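Local coordinates for protein response regulator FixJ (Bradyrhizobium japonicum, PDB 5XT2) that acts as a two-component response regulator that, once activated by FixL, induces expression of the nitrogen-fixation regulatory genes nifA and fixK, at residues A[17-22]-A[39-44]; A[65-70]-A[95-100]; A[55-60]-A[85-90]; A[147-152]-A[194-199]. All coordinates share one frame; numbering follows the deposited sequence.

Contact 1 (A[17-22]-A[39-44]). With MG (magnesium ion), chain F.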
loop_
_atom_site.group_PDB
_atom_site.type_symbol
_atom_site.label_atom_id
_atom_site.label_comp_id
_atom_site.label_asym_id
_atom_site.label_seq_id
_atom_site.Cartn_x
_atom_site.Cartn_y
_atom_site.Cartn_z
ATOM N N ILE A 17 -9.325 0.463 12.992
ATOM C CA ILE A 17 -8.570 1.683 13.248
ATOM C C ILE A 17 -7.421 1.363 14.188
ATOM O O ILE A 17 -7.638 0.756 15.241
ATOM C CB ILE A 17 -9.465 2.765 13.856
ATOM C CG1 ILE A 17 -10.815 2.762 13.119
ATOM C CG2 ILE A 17 -8.736 4.116 13.887
ATOM C CD1 ILE A 17 -10.719 3.104 11.652
ATOM N N TYR A 18 -6.220 1.786 13.823
ATOM C CA TYR A 18 -5.069 1.723 14.704
ATOM C C TYR A 18 -4.786 3.120 15.243
ATOM O O TYR A 18 -4.264 3.967 14.507
ATOM C CB TYR A 18 -3.839 1.183 13.978
ATOM C CG TYR A 18 -4.108 -0.021 13.135
ATOM C CD1 TYR A 18 -4.272 -1.255 13.740
ATOM C CD2 TYR A 18 -4.185 0.054 11.737
ATOM C CE1 TYR A 18 -4.513 -2.398 12.996
ATOM C CE2 TYR A 18 -4.447 -1.095 10.983
ATOM C CZ TYR A 18 -4.608 -2.330 11.647
ATOM O OH TYR A 18 -4.886 -3.522 11.011
ATOM N N VAL A 19 -5.068 3.338 16.538
ATOM C CA VAL A 19 -4.931 4.640 17.192
ATOM C C VAL A 19 -3.556 4.754 17.839
ATOM O O VAL A 19 -3.132 3.859 18.564
ATOM C CB VAL A 19 -6.018 4.813 18.259
ATOM C CG1 VAL A 19 -5.761 6.047 19.103
ATOM C CG2 VAL A 19 -7.405 4.780 17.640
ATOM N N ILE A 20 -2.854 5.854 17.615
ATOM C CA ILE A 20 -1.536 6.050 18.211
ATOM C C ILE A 20 -1.552 7.370 18.979
ATOM O O ILE A 20 -1.642 8.449 18.371
ATOM C CB ILE A 20 -0.417 6.037 17.156
ATOM C CG1 ILE A 20 -0.493 4.749 16.301
ATOM C CG2 ILE A 20 0.980 6.263 17.812
ATOM C CD1 ILE A 20 0.296 4.816 14.999
ATOM N N ASP A 21 -1.444 7.296 20.305
ATOM C CA ASP A 21 -1.475 8.513 21.095
ATOM C C ASP A 21 -0.910 8.239 22.483
ATOM O O ASP A 21 -1.251 7.227 23.098
ATOM C CB ASP A 21 -2.900 9.044 21.185
ATOM C CG ASP A 21 -2.961 10.546 21.425
ATOM O OD1 ASP A 21 -2.336 11.018 22.423
ATOM O OD2 ASP A 21 -3.644 11.240 20.620
ATOM N N ASP A 22 -0.056 9.137 22.978
ATOM C CA ASP A 22 0.442 8.942 24.330
ATOM C C ASP A 22 -0.508 9.458 25.405
ATOM O O ASP A 22 -0.254 9.231 26.589
ATOM C CB ASP A 22 1.819 9.594 24.498
ATOM C CG ASP A 22 1.819 11.045 24.133
ATOM O OD1 ASP A 22 0.791 11.511 23.557
ATOM O OD2 ASP A 22 2.837 11.724 24.409
ATOM N N PHE A 39 -16.480 0.623 14.364
ATOM C CA PHE A 39 -15.152 0.226 13.913
ATOM C C PHE A 39 -14.457 -0.655 14.941
ATOM O O PHE A 39 -14.636 -0.491 16.148
ATOM C CB PHE A 39 -14.272 1.448 13.641
ATOM C CG PHE A 39 -14.848 2.405 12.637
ATOM C CD1 PHE A 39 -14.550 2.277 11.286
ATOM C CD2 PHE A 39 -15.679 3.434 13.041
ATOM C CE1 PHE A 39 -15.063 3.148 10.362
ATOM C CE2 PHE A 39 -16.205 4.328 12.104
ATOM C CZ PHE A 39 -15.896 4.172 10.764
ATOM N N GLY A 40 -13.645 -1.582 14.451
ATOM C CA GLY A 40 -12.651 -2.200 15.303
ATOM C C GLY A 40 -11.534 -1.232 15.620
ATOM O O GLY A 40 -11.322 -0.240 14.918
ATOM N N VAL A 41 -10.824 -1.500 16.719
ATOM C CA VAL A 41 -9.817 -0.583 17.266
ATOM C C VAL A 41 -8.653 -1.380 17.850
ATOM O O VAL A 41 -8.854 -2.404 18.501
ATOM C CB VAL A 41 -10.408 0.341 18.351
ATOM C CG1 VAL A 41 -9.328 1.198 18.960
ATOM C CG2 VAL A 41 -11.525 1.192 17.806
ATOM N N THR A 42 -7.436 -0.912 17.609
ATOM C CA THR A 42 -6.254 -1.307 18.356
ATOM C C THR A 42 -5.603 -0.018 18.802
ATOM O O THR A 42 -5.430 0.889 17.979
ATOM C CB THR A 42 -5.274 -2.103 17.496
ATOM O OG1 THR A 42 -5.912 -3.283 17.022
ATOM C CG2 THR A 42 -4.033 -2.458 18.274
ATOM N N LEU A 43 -5.257 0.076 20.088
ATOM C CA LEU A 43 -4.574 1.240 20.637
ATOM C C LEU A 43 -3.081 0.969 20.747
ATOM O O LEU A 43 -2.663 -0.104 21.182
ATOM C CB LEU A 43 -5.107 1.579 22.019
ATOM C CG LEU A 43 -6.616 1.717 22.173
ATOM C CD1 LEU A 43 -6.938 2.000 23.638
ATOM C CD2 LEU A 43 -7.147 2.835 21.298
ATOM N N PHE A 44 -2.277 1.945 20.373
ATOM C CA PHE A 44 -0.856 1.938 20.681
ATOM C C PHE A 44 -0.527 3.157 21.537
ATOM O O PHE A 44 -0.715 4.300 21.101
ATOM C CB PHE A 44 -0.042 1.924 19.393
ATOM C CG PHE A 44 -0.369 0.769 18.497
ATOM C CD1 PHE A 44 0.410 -0.374 18.507
ATOM C CD2 PHE A 44 -1.457 0.817 17.643
ATOM C CE1 PHE A 44 0.112 -1.442 17.681
ATOM C CE2 PHE A 44 -1.742 -0.245 16.804
ATOM C CZ PHE A 44 -0.969 -1.375 16.827
HETATM MG MG MG F . 0.856 13.396 22.711
HETATM O O HOH W 1 -1.205 13.260 22.607
HETATM O O HOH W 2 2.911 13.811 22.753
HETATM O O HOH W 3 0.233 15.095 21.548
#
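Phe39 opens the contact against Ile17: its CB lies 3.7 Å from Ile17 CG1, while Ile17 CD1 reaches the ring obliquely. From Gly40 onward the chain forms a parallel strand pair with 17-20, the two short axes 4.7 Å apart and 21° from parallel, in register from Ile17 with Val41 to Ile20 with Phe44. Gly40 O starts the ladder by accepting Ile17 N at 2.9 Å, the donor standing above the carbonyl plane. Val41 CG1 lies loosely beside Val19 CG2 on the face shared with Ile17. Thr42 is bonded in both directions, N to Ile17 O and O from Val19 N, whereas its OG1 is taken by His16; its CB sits at the edge of the Tyr18 ring. Leu43 runs alongside Val19, and its CD2 touches Val19 CB at 3.8 Å. Phe44 N donates to Val19 O in a nearly linear bond (2.8 Å, 164° at the hydrogen). With CG anti to its own carbonyl carbon (chi1 -57°), the Phe44 ring leans back so that its edge faces Val19 O and CE2 meets Tyr18 CB at 3.8 Å. Phe44 O closes the ladder on Asp21 N. Just beyond, Asp22 OD1 binds the magnesium ion at 2.1 Å, while Asp21 OD1 accepts from a metal-bound water and from Asp23 N. Strand 40-44 is the outer strand of the beta-alpha-beta unit whose helix 24-35 covers Val19, Val41 and Leu43; strand 61-65 flanks 17-20 on its other side, and helix 119-151 packs on Ile17 and Phe39.

Contact 2 (A[65-70]-A[95-100]); sequences DVRMPG and HGDVPL. With MG (magnesium ion), chain F.
Arg67 and Asp97 meet beside the magnesium-binding acidic pocket of this CheY-like receiver domain, where the loop after strand 61-65 faces the start of helix 98-106. Asp65 stands at the end of that strand, the position of the phosphoacceptor aspartate in receiver domains; its OD2 binds magnesium at 2.2 Å, and Asp22 and three waters supply further ligands. Its OD1 accepts Arg67 N at 2.6 Å from well above the carboxylate plane, an Asx turn that fixes the start of the loop. Arg67 also serves the site through its backbone: the metal-bound water that donates to Asp22 OD2 donates to Arg67 O as well.

The contact with the 3-10 turn 95-97 and the start of helix 98-106 is small, 217 Å² in all. Val66 CG2, anti to the backbone N, touches Leu100 CD2 at 3.7 Å, and Val66 CG1 lies 4.0 Å from Asp97 CB. Arg67 bends at its third torsion (chi3 105°), and its side chain passes Asp97 at about a right angle. Their flat groups are turned 65° apart, and one weak, bent bond carries the salt bridge: Arg67 NH1 to Asp97 OD1, 3.2 Å long with 123° at the hydrogen.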
loop_
_atom_site.group_PDB
_atom_site.type_symbol
_atom_site.label_atom_id
_atom_site.label_comp_id
_atom_site.label_asym_id
_atom_site.label_seq_id
_atom_site.Cartn_x
_atom_site.Cartn_y
_atom_site.Cartn_z
ATOM N N ASP A 65 -1.444 10.812 16.879
ATOM C CA ASP A 65 -1.108 12.097 17.482
ATOM C C ASP A 65 -0.013 12.763 16.655
ATOM O O ASP A 65 1.022 12.157 16.396
ATOM C CB ASP A 65 -0.695 11.833 18.940
ATOM C CG ASP A 65 0.122 12.941 19.597
ATOM O OD1 ASP A 65 0.186 14.109 19.108
ATOM O OD2 ASP A 65 0.668 12.637 20.696
ATOM N N VAL A 66 -0.232 14.005 16.213
ATOM C CA VAL A 66 0.794 14.627 15.353
ATOM C C VAL A 66 2.116 14.799 16.088
ATOM O O VAL A 66 3.153 15.044 15.458
ATOM C CB VAL A 66 0.333 15.999 14.778
ATOM C CG1 VAL A 66 0.212 17.000 15.872
ATOM C CG2 VAL A 66 1.332 16.522 13.710
ATOM N N ARG A 67 2.125 14.657 17.394
ATOM C CA ARG A 67 3.341 14.824 18.151
ATOM C C ARG A 67 3.589 13.599 19.026
ATOM O O ARG A 67 4.105 13.698 20.145
ATOM C CB ARG A 67 3.275 16.100 18.984
ATOM C CG ARG A 67 3.884 17.286 18.209
ATOM C CD ARG A 67 3.653 18.617 18.884
ATOM N NE ARG A 67 4.878 19.084 19.532
ATOM C CZ ARG A 67 4.941 20.044 20.455
ATOM N NH1 ARG A 67 3.846 20.698 20.853
ATOM N NH2 ARG A 67 6.116 20.356 20.980
ATOM N N MET A 68 3.202 12.435 18.554
ATOM C CA MET A 68 3.598 11.229 19.262
ATOM C C MET A 68 5.119 11.187 19.476
ATOM O O MET A 68 5.871 11.241 18.487
ATOM C CB MET A 68 3.160 10.011 18.479
ATOM C CG MET A 68 3.412 8.756 19.185
ATOM S SD MET A 68 2.062 8.518 20.345
ATOM C CE MET A 68 2.977 7.658 21.679
ATOM N N PRO A 69 5.607 11.061 20.710
ATOM C CA PRO A 69 7.059 10.961 20.940
ATOM C C PRO A 69 7.668 9.837 20.130
ATOM O O PRO A 69 7.199 8.693 20.171
ATOM C CB PRO A 69 7.162 10.666 22.436
ATOM C CG PRO A 69 5.799 10.816 22.995
ATOM C CD PRO A 69 4.835 10.628 21.884
ATOM N N GLY A 70 8.724 10.159 19.402
ATOM C CA GLY A 70 9.400 9.179 18.581
ATOM C C GLY A 70 8.864 9.084 17.178
ATOM O O GLY A 70 9.569 8.620 16.287
ATOM N N HIS A 95 -4.192 23.063 17.868
ATOM C CA HIS A 95 -4.176 24.283 17.055
ATOM C C HIS A 95 -2.753 24.806 16.815
ATOM O O HIS A 95 -2.365 25.064 15.661
ATOM C CB HIS A 95 -5.076 25.332 17.729
ATOM C CG HIS A 95 -6.539 25.046 17.561
ATOM N ND1 HIS A 95 -7.179 25.113 16.339
ATOM C CD2 HIS A 95 -7.459 24.571 18.431
ATOM C CE1 HIS A 95 -8.448 24.766 16.484
ATOM N NE2 HIS A 95 -8.640 24.419 17.743
ATOM N N GLY A 96 -1.929 24.873 17.880
ATOM C CA GLY A 96 -0.566 25.347 17.714
ATOM C C GLY A 96 0.263 24.516 16.743
ATOM O O GLY A 96 1.165 25.035 16.083
ATOM N N ASP A 97 -0.040 23.234 16.621
ATOM C CA ASP A 97 0.728 22.327 15.784
ATOM C C ASP A 97 0.191 22.181 14.373
ATOM O O ASP A 97 0.703 21.332 13.624
ATOM C CB ASP A 97 0.787 20.887 16.416
ATOM C CG ASP A 97 1.066 20.909 17.923
ATOM O OD1 ASP A 97 2.113 21.489 18.286
ATOM O OD2 ASP A 97 0.298 20.286 18.718
ATOM N N VAL A 98 -0.831 22.930 13.981
ATOM C CA VAL A 98 -1.330 22.726 12.618
ATOM C C VAL A 98 -0.220 22.881 11.563
ATOM O O VAL A 98 -0.235 22.124 10.586
ATOM C CB VAL A 98 -2.539 23.642 12.326
ATOM C CG1 VAL A 98 -2.826 23.709 10.833
ATOM C CG2 VAL A 98 -3.779 23.133 13.058
ATOM N N PRO A 99 0.783 23.783 11.693
ATOM C CA PRO A 99 1.817 23.818 10.632
ATOM C C PRO A 99 2.483 22.467 10.417
ATOM O O PRO A 99 2.720 22.030 9.271
ATOM C CB PRO A 99 2.807 24.868 11.133
ATOM C CG PRO A 99 2.032 25.661 12.212
ATOM C CD PRO A 99 1.067 24.752 12.785
ATOM N N LEU A 100 2.691 21.740 11.511
ATOM C CA LEU A 100 3.284 20.412 11.427
ATOM C C LEU A 100 2.356 19.440 10.692
ATOM O O LEU A 100 2.775 18.720 9.772
ATOM C CB LEU A 100 3.589 19.941 12.831
ATOM C CG LEU A 100 4.854 19.113 12.909
ATOM C CD1 LEU A 100 5.306 19.007 14.384
ATOM C CD2 LEU A 100 4.594 17.728 12.320
HETATM MG MG MG F . 0.856 13.396 22.711
HETATM O O HOH W 2 2.911 13.811 22.753
HETATM O O HOH W 3 0.233 15.095 21.548
HETATM O O HOH W 1 -1.205 13.260 22.607
#

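Contact 3 (A[55-60]-A[85-90]); sequences PGLSFG and SPFPIL
This contact sets an aromatic ring against backbone carbonyls and apolar groups, between two loops at the end of the parallel sheet where strands 61-65 and 89-94 begin. The Phe87 ring lies along residues 57-60. Leu57 CB is 3.9 Å from Phe87 CE2, and Leu57 O sits at the ring edge, near its plane. Ser58 O comes to 3.1 Å from Phe87 CZ; Phe59 CA approaches Phe87 CE1, while Gly60 N lies over one face, displaced toward the rim. Gly60 O is 3.3 Å from both Phe87 CB and Pro88 CD. Phe87 CG is anti to the carbonyl carbon (chi1 -63°), which directs the ring back along the other loop. The Phe59 and Phe87 rings run past one another, pointing opposite ways, with centroids 6.0 Å apart, planes at 89° and an oblique approach. Phe59 CZ continues to Pro88 CD at 4.0 Å, and the ring turns its edge to Pro86 O. Met80 and Leu54 also touch Phe87, and Ala137 of helix 119-151 touches Phe59. No hydrogen bond crosses between the segments: Phe87 N is held by Ser85 OG in an ST turn, and Ser58 O is bonded to Tyr18 OH, so cohesion here rests on van der Waals contact of ring and carbonyls.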
loop_
_atom_site.group_PDB
_atom_site.type_symbol
_atom_site.label_atom_id
_atom_site.label_comp_id
_atom_site.label_asym_id
_atom_site.label_seq_id
_atom_site.Cartn_x
_atom_site.Cartn_y
_atom_site.Cartn_z
ATOM N N PRO A 55 4.367 -4.431 10.166
ATOM C CA PRO A 55 4.516 -5.360 9.021
ATOM C C PRO A 55 3.518 -6.529 8.988
ATOM O O PRO A 55 3.383 -7.155 7.931
ATOM C CB PRO A 55 5.959 -5.861 9.154
ATOM C CG PRO A 55 6.382 -5.509 10.559
ATOM C CD PRO A 55 5.637 -4.273 10.903
ATOM N N GLY A 56 2.795 -6.816 10.069
ATOM C CA GLY A 56 1.750 -7.834 10.041
ATOM C C GLY A 56 0.374 -7.308 10.436
ATOM O O GLY A 56 -0.507 -8.069 10.868
ATOM N N LEU A 57 0.170 -5.996 10.315
ATOM C CA LEU A 57 -1.160 -5.439 10.488
ATOM C C LEU A 57 -1.933 -5.573 9.184
ATOM O O LEU A 57 -1.405 -5.259 8.101
ATOM C CB LEU A 57 -1.117 -3.976 10.922
ATOM C CG LEU A 57 -0.663 -3.644 12.329
ATOM C CD1 LEU A 57 -0.921 -2.153 12.582
ATOM C CD2 LEU A 57 -1.377 -4.532 13.344
ATOM N N SER A 58 -3.182 -6.040 9.293
ATOM C CA SER A 58 -4.058 -6.048 8.125
ATOM C C SER A 58 -4.548 -4.625 7.853
ATOM O O SER A 58 -4.365 -3.725 8.665
ATOM C CB SER A 58 -5.242 -6.987 8.340
ATOM O OG SER A 58 -6.334 -6.260 8.884
ATOM N N PHE A 59 -5.199 -4.436 6.710
ATOM C CA PHE A 59 -5.585 -3.106 6.254
ATOM C C PHE A 59 -6.544 -2.419 7.231
ATOM O O PHE A 59 -7.505 -3.017 7.725
ATOM C CB PHE A 59 -6.216 -3.188 4.873
ATOM C CG PHE A 59 -6.758 -1.903 4.404
ATOM C CD1 PHE A 59 -8.064 -1.535 4.708
ATOM C CD2 PHE A 59 -5.933 -1.019 3.705
ATOM C CE1 PHE A 59 -8.553 -0.313 4.305
ATOM C CE2 PHE A 59 -6.422 0.204 3.278
ATOM C CZ PHE A 59 -7.738 0.556 3.579
ATOM N N GLY A 60 -6.273 -1.144 7.491
ATOM C CA GLY A 60 -6.995 -0.342 8.461
ATOM C C GLY A 60 -6.539 1.088 8.299
ATOM O O GLY A 60 -5.586 1.376 7.570
ATOM N N SER A 85 3.109 1.191 2.845
ATOM C CA SER A 85 1.801 0.832 3.360
ATOM C C SER A 85 0.711 1.573 2.581
ATOM O O SER A 85 0.919 2.729 2.202
ATOM C CB SER A 85 1.709 1.177 4.833
ATOM O OG SER A 85 0.381 0.985 5.264
ATOM N N PRO A 86 -0.410 0.924 2.283
ATOM C CA PRO A 86 -1.570 1.649 1.705
ATOM C C PRO A 86 -2.580 2.086 2.751
ATOM O O PRO A 86 -3.686 2.488 2.354
ATOM C CB PRO A 86 -2.177 0.588 0.774
ATOM C CG PRO A 86 -1.815 -0.732 1.350
ATOM C CD PRO A 86 -0.709 -0.509 2.395
ATOM N N PHE A 87 -2.232 1.987 4.052
ATOM C CA PHE A 87 -3.108 2.434 5.141
ATOM C C PHE A 87 -3.312 3.944 5.050
ATOM O O PHE A 87 -2.323 4.697 4.984
ATOM C CB PHE A 87 -2.513 2.114 6.523
ATOM C CG PHE A 87 -2.334 0.626 6.831
ATOM C CD1 PHE A 87 -2.656 -0.369 5.904
ATOM C CD2 PHE A 87 -1.833 0.230 8.072
ATOM C CE1 PHE A 87 -2.481 -1.732 6.234
ATOM C CE2 PHE A 87 -1.663 -1.096 8.392
ATOM C CZ PHE A 87 -1.980 -2.081 7.475
ATOM N N PRO A 88 -4.543 4.429 5.048
ATOM C CA PRO A 88 -4.737 5.878 5.089
ATOM C C PRO A 88 -4.415 6.374 6.483
ATOM O O PRO A 88 -4.579 5.660 7.473
ATOM C CB PRO A 88 -6.220 6.056 4.755
ATOM C CG PRO A 88 -6.854 4.778 5.243
ATOM C CD PRO A 88 -5.801 3.684 5.197
ATOM N N ILE A 89 -3.946 7.609 6.566
ATOM C CA ILE A 89 -3.447 8.159 7.815
ATOM C C ILE A 89 -4.144 9.475 8.058
ATOM O O ILE A 89 -4.079 10.369 7.205
ATOM C CB ILE A 89 -1.924 8.359 7.777
ATOM C CG1 ILE A 89 -1.245 7.008 7.563
ATOM C CG2 ILE A 89 -1.423 9.075 9.035
ATOM C CD1 ILE A 89 0.152 7.194 7.077
ATOM N N LEU A 90 -4.802 9.587 9.211
ATOM C CA LEU A 90 -5.369 10.816 9.714
ATOM C C LEU A 90 -4.498 11.332 10.846
ATOM O O LEU A 90 -4.043 10.559 11.686
ATOM C CB LEU A 90 -6.786 10.585 10.222
ATOM C CG LEU A 90 -7.660 10.094 9.085
ATOM C CD1 LEU A 90 -9.108 9.878 9.495
ATOM C CD2 LEU A 90 -7.602 11.138 8.017
#

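Contact 4 (A[147-152]-A[194-199]); sequences AARVAS and KMQANS
Arg149, near the end of the long helix 119-151, reaches across the turn that follows helix 181-194. Its CB lies 3.4 Å from Lys194 O. With CG anti to the carbonyl carbon (chi1 -56°) and the chain extended at chi2, CG and CD also run past that oxygen before a bend at chi3 brings the guanidinium to the helix end. There NH1 donates to Met195 O at 2.9 Å, a bent bond whose donor stands above the carbonyl plane. Gln196 crosses Arg149 at about a right angle, its OE1 over one guanidinium face; the 3.5 Å from Gln196 OE1 to Arg149 NE is not a hydrogen bond, and NE instead pairs with Asp145.

Met195 points its CB away from helix 119-151, but the chain folds at both chi2 and chi3 (-58° and -63°), bringing SD and CE back: CE touches Val150 CG2 at 3.6 Å. Lys194 is extended up to a bend at chi4, where NZ donates to Ser152 O at 2.8 Å and also forms a salt bridge with Glu157. Ser152 OG donates back to Arg149 O, securing the helix end from which Ser152 O is offered to Lys194.

Gln196, with positive phi, ends helix 181-194 in a Schellman motif. The contact thus joins the long helix from the receiver domain to the LuxR-type DNA-binding domain, with helix 200-210 touching Met195 and Arg149, and helix 155-166 against Val150 and Met195.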
loop_
_atom_site.group_PDB
_atom_site.type_symbol
_atom_site.label_atom_id
_atom_site.label_comp_id
_atom_site.label_asym_id
_atom_site.label_seq_id
_atom_site.Cartn_x
_atom_site.Cartn_y
_atom_site.Cartn_z
ATOM N N ALA A 147 3.771 -10.772 -9.047
ATOM C CA ALA A 147 5.063 -11.332 -8.652
ATOM C C ALA A 147 4.997 -12.858 -8.549
ATOM O O ALA A 147 5.876 -13.568 -9.070
ATOM C CB ALA A 147 5.521 -10.706 -7.337
ATOM N N ALA A 148 3.928 -13.385 -7.937
ATOM C CA ALA A 148 3.756 -14.839 -7.899
ATOM C C ALA A 148 3.672 -15.449 -9.304
ATOM O O ALA A 148 4.242 -16.515 -9.552
ATOM C CB ALA A 148 2.519 -15.206 -7.077
ATOM N N ARG A 149 2.961 -14.803 -10.235
ATOM C CA ARG A 149 2.857 -15.348 -11.587
ATOM C C ARG A 149 4.222 -15.388 -12.272
ATOM O O ARG A 149 4.570 -16.383 -12.922
ATOM C CB ARG A 149 1.867 -14.540 -12.429
ATOM C CG ARG A 149 0.440 -14.394 -11.884
ATOM C CD ARG A 149 -0.398 -13.501 -12.857
ATOM N NE ARG A 149 -1.440 -12.668 -12.229
ATOM C CZ ARG A 149 -1.986 -11.576 -12.798
ATOM N NH1 ARG A 149 -1.597 -11.191 -14.012
ATOM N NH2 ARG A 149 -2.922 -10.851 -12.163
ATOM N N VAL A 150 5.008 -14.310 -12.148
ATOM C CA VAL A 150 6.389 -14.312 -12.641
ATOM C C VAL A 150 7.165 -15.474 -12.045
ATOM O O VAL A 150 7.778 -16.280 -12.764
ATOM C CB VAL A 150 7.075 -12.975 -12.315
ATOM C CG1 VAL A 150 8.526 -12.954 -12.853
ATOM C CG2 VAL A 150 6.257 -11.834 -12.900
ATOM N N ALA A 151 7.172 -15.547 -10.705
ATOM C CA ALA A 151 7.953 -16.552 -9.996
ATOM C C ALA A 151 7.697 -17.968 -10.526
ATOM O O ALA A 151 8.622 -18.788 -10.570
ATOM C CB ALA A 151 7.652 -16.427 -8.518
ATOM N N SER A 152 6.459 -18.254 -10.980
ATOM C CA SER A 152 5.991 -19.543 -11.514
ATOM C C SER A 152 6.438 -19.863 -12.954
ATOM O O SER A 152 6.141 -20.954 -13.460
ATOM C CB SER A 152 4.457 -19.573 -11.487
ATOM O OG SER A 152 3.889 -19.250 -12.769
ATOM N N LYS A 194 0.294 -18.014 -18.133
ATOM C CA LYS A 194 0.738 -17.953 -16.741
ATOM C C LYS A 194 0.748 -16.513 -16.204
ATOM O O LYS A 194 0.462 -16.286 -15.022
ATOM C CB LYS A 194 2.120 -18.583 -16.608
ATOM C CG LYS A 194 2.110 -20.092 -16.642
ATOM C CD LYS A 194 3.473 -20.583 -17.043
ATOM C CE LYS A 194 3.734 -22.006 -16.570
ATOM N NZ LYS A 194 4.967 -22.032 -15.703
ATOM N N MET A 195 1.077 -15.535 -17.045
ATOM C CA MET A 195 0.923 -14.142 -16.668
ATOM C C MET A 195 -0.506 -13.628 -16.802
ATOM O O MET A 195 -0.740 -12.451 -16.491
ATOM C CB MET A 195 1.823 -13.261 -17.524
ATOM C CG MET A 195 3.232 -13.633 -17.378
ATOM S SD MET A 195 3.782 -13.542 -15.655
ATOM C CE MET A 195 3.581 -11.763 -15.327
ATOM N N GLN A 196 -1.451 -14.443 -17.281
ATOM C CA GLN A 196 -2.826 -13.981 -17.450
ATOM C C GLN A 196 -2.849 -12.667 -18.198
ATOM O O GLN A 196 -3.545 -11.719 -17.802
ATOM C CB GLN A 196 -3.545 -13.828 -16.114
ATOM C CG GLN A 196 -3.945 -15.148 -15.484
ATOM C CD GLN A 196 -3.708 -15.170 -13.988
ATOM O OE1 GLN A 196 -4.308 -14.372 -13.250
ATOM N NE2 GLN A 196 -2.824 -16.080 -13.523
ATOM N N ALA A 197 -2.030 -12.594 -19.248
ATOM C CA ALA A 197 -1.955 -11.429 -20.108
ATOM C C ALA A 197 -2.686 -11.711 -21.415
ATOM O O ALA A 197 -2.577 -12.806 -21.963
ATOM C CB ALA A 197 -0.498 -11.068 -20.371
ATOM N N ASN A 198 -3.422 -10.710 -21.914
ATOM C CA ASN A 198 -4.240 -10.794 -23.125
ATOM C C ASN A 198 -3.566 -10.217 -24.365
ATOM O O ASN A 198 -4.189 -10.181 -25.438
ATOM C CB ASN A 198 -5.565 -10.055 -22.910
ATOM C CG ASN A 198 -6.340 -10.608 -21.747
ATOM O OD1 ASN A 198 -6.893 -11.722 -21.819
ATOM N ND2 ASN A 198 -6.357 -9.857 -20.641
ATOM N N SER A 199 -2.330 -9.746 -24.239
ATOM C CA SER A 199 -1.610 -9.092 -25.319
ATOM C C SER A 199 -0.232 -8.739 -24.811
ATOM O O SER A 199 -0.076 -8.445 -23.616
ATOM C CB SER A 199 -2.319 -7.814 -25.799
ATOM O OG SER A 199 -2.665 -6.939 -24.729
#

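Overall arrangement
Contacts 1, 2 and 3 all lie in the receiver domain, whereas contact 4 joins the long helix 119-151 to the DNA-binding domain. Contacts 1 and 2, with centres about 17 Å apart, meet at the magnesium ion: Asp22 OD1 and Asp65 OD2, 3.1 Å from each other, both bind it, and three waters are common to the two. Contact 3 marks the other end of the same sheet, touching contact 1 where Tyr18 OH reaches Ser58 O but staying about 6 Å from contact 2 at the nearest atoms. Contact 4 is remote, its centre about 45 Å from that of contact 2 and about 27 Å from that of contact 3, connected to the sheet through helix 119-151.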